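Local atomic coordinates of Non-structural polyprotein (Sindbis virus, PDB entry 4GUA), a protein that probably processes the alphavirus replicase polyprotein through its nsP2 cysteine protease, here in precursor form joined to the macro and zinc-binding domains of nsP3. Residues Trp383-Phe387 with Lys405-His409. Residue numbers count along the deposited sequence, not the author numbering.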
loop_
_atom_site.group_PDB
_atom_site.type_symbol
_atom_site.label_atom_id
_atom_site.label_comp_id
_atom_site.label_asym_id
_atom_site.label_seq_id
_atom_site.Cartn_x
_atom_site.Cartn_y
_atom_site.Cartn_z
ATOM N N TRP A 383 -19.813 -18.133 26.234
ATOM C CA TRP A 383 -20.506 -17.164 25.389
ATOM C C TRP A 383 -21.436 -17.840 24.386
ATOM O O TRP A 383 -21.274 -17.677 23.176
ATOM C CB TRP A 383 -19.504 -16.297 24.627
ATOM C CG TRP A 383 -18.586 -15.492 25.495
ATOM C CD1 TRP A 383 -18.900 -14.378 26.210
ATOM C CD2 TRP A 383 -17.187 -15.729 25.707
ATOM N NE1 TRP A 383 -17.786 -13.909 26.870
ATOM C CE2 TRP A 383 -16.721 -14.719 26.578
ATOM C CE3 TRP A 383 -16.282 -16.695 25.251
ATOM C CZ2 TRP A 383 -15.396 -14.654 27.006
ATOM C CZ3 TRP A 383 -14.969 -16.630 25.673
ATOM C CH2 TRP A 383 -14.537 -15.612 26.541
ATOM N N PRO A 384 -22.428 -18.589 24.889
ATOM C CA PRO A 384 -23.326 -19.361 24.024
ATOM C C PRO A 384 -23.973 -18.541 22.913
ATOM O O PRO A 384 -24.019 -18.996 21.775
ATOM C CB PRO A 384 -24.399 -19.869 24.992
ATOM C CG PRO A 384 -23.739 -19.892 26.314
ATOM C CD PRO A 384 -22.762 -18.752 26.315
ATOM N N THR A 385 -24.449 -17.344 23.236
ATOM C CA THR A 385 -25.249 -16.574 22.287
ATOM C C THR A 385 -24.417 -16.063 21.115
ATOM O O THR A 385 -24.968 -15.561 20.135
ATOM C CB THR A 385 -25.998 -15.394 22.968
ATOM O OG1 THR A 385 -25.069 -14.550 23.654
ATOM C CG2 THR A 385 -27.011 -15.911 23.965
ATOM N N SER A 386 -23.096 -16.180 21.207
ATOM C CA SER A 386 -22.246 -15.812 20.082
ATOM C C SER A 386 -22.386 -16.849 18.970
ATOM O O SER A 386 -22.040 -16.593 17.820
ATOM C CB SER A 386 -20.787 -15.679 20.517
ATOM O OG SER A 386 -20.259 -16.925 20.927
ATOM N N PHE A 387 -22.923 -18.011 19.329
ATOM C CA PHE A 387 -23.163 -19.100 18.386
ATOM C C PHE A 387 -24.559 -19.052 17.764
ATOM O O PHE A 387 -24.989 -20.009 17.115
ATOM C CB PHE A 387 -22.919 -20.452 19.054
ATOM C CG PHE A 387 -21.468 -20.744 19.307
ATOM C CD1 PHE A 387 -20.802 -20.147 20.360
ATOM C CD2 PHE A 387 -20.774 -21.618 18.493
ATOM C CE1 PHE A 387 -19.474 -20.411 20.592
ATOM C CE2 PHE A 387 -19.445 -21.887 18.724
ATOM C CZ PHE A 387 -18.795 -21.286 19.773
ATOM N N LYS A 405 -18.470 -8.722 24.970
ATOM C CA LYS A 405 -17.274 -9.316 24.373
ATOM C C LYS A 405 -17.382 -9.664 22.898
ATOM O O LYS A 405 -18.371 -10.240 22.458
ATOM C CB LYS A 405 -16.860 -10.573 25.118
ATOM C CG LYS A 405 -15.529 -11.092 24.628
ATOM C CD LYS A 405 -14.888 -12.002 25.636
ATOM C CE LYS A 405 -14.095 -11.229 26.676
ATOM N NZ LYS A 405 -12.826 -10.697 26.134
ATOM N N LYS A 406 -16.328 -9.348 22.149
ATOM C CA LYS A 406 -16.272 -9.674 20.732
ATOM C C LYS A 406 -15.694 -11.066 20.536
ATOM O O LYS A 406 -14.539 -11.326 20.865
ATOM C CB LYS A 406 -15.407 -8.659 19.981
ATOM C CG LYS A 406 -15.983 -7.261 19.962
ATOM C CD LYS A 406 -15.142 -6.310 19.133
ATOM C CE LYS A 406 -15.606 -4.876 19.319
ATOM N NZ LYS A 406 -15.288 -4.356 20.684
ATOM N N VAL A 407 -16.515 -11.962 20.005
ATOM C CA VAL A 407 -16.070 -13.297 19.649
ATOM C C VAL A 407 -15.969 -13.404 18.133
ATOM O O VAL A 407 -16.969 -13.300 17.425
ATOM C CB VAL A 407 -17.036 -14.362 20.178
ATOM C CG1 VAL A 407 -16.531 -15.753 19.837
ATOM C CG2 VAL A 407 -17.213 -14.206 21.680
ATOM N N ILE A 408 -14.747 -13.590 17.645
ATOM C CA ILE A 408 -14.486 -13.733 16.220
ATOM C C ILE A 408 -14.330 -15.212 15.872
ATOM O O ILE A 408 -13.380 -15.859 16.311
ATOM C CB ILE A 408 -13.192 -13.012 15.837
ATOM C CG1 ILE A 408 -13.294 -11.532 16.184
ATOM C CG2 ILE A 408 -12.890 -13.209 14.363
ATOM C CD1 ILE A 408 -12.000 -10.775 15.989
ATOM N N HIS A 409 -15.246 -15.748 15.076
ATOM C CA HIS A 409 -15.166 -17.151 14.698
ATOM C C HIS A 409 -14.325 -17.268 13.436
ATOM O O HIS A 409 -14.731 -16.814 12.368
ATOM C CB HIS A 409 -16.572 -17.714 14.449
ATOM C CG HIS A 409 -17.496 -17.582 15.622
ATOM N ND1 HIS A 409 -17.848 -18.653 16.414
ATOM C CD2 HIS A 409 -18.147 -16.509 16.132
ATOM C CE1 HIS A 409 -18.671 -18.244 17.364
ATOM N NE2 HIS A 409 -18.869 -16.948 17.214
#
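Lys405, Val407 and His409, every second residue of an extended strand, direct their CA-to-CB bonds toward residues 383-387, while Lys406 and Ile408 face the other side of the sheet. Trp383, just past the end of helix 375-382, has chi1 near -61°, which lays its broad indole beside Val407 (CG to CG2 4.3 Å) and the aliphatic part of Lys405. The compact, branched Val407 packs against both this indole and Ser386, whose CB lies 4.0 Å from the Val407 CB. Small and polar, Ser386 suits the tight turn: in the p rotamer its OG bends back to donate to Trp383 O at 2.6 Å, so a buried hydroxyl is satisfied locally. The 3-10 turn following helix 375-382 thus packs on one face of the macro-domain sheet, in an alpha/beta/alpha fold where strand 405-410 runs between parallel strand 360-364 and antiparallel 397-402. The imidazole of His409 offers an N-H and a flat ring: NE2 gives a weak hydrogen bond to Ser386 O (3.2 Å) and is also hydrogen-bonded to Thr400 OG1, while its edge meets the face of Phe387 in a T-shaped stack, centroids 4.9 Å apart and planes at 89°. The Phe387 ring also rests on Cys376 and Ile379 of the preceding helix.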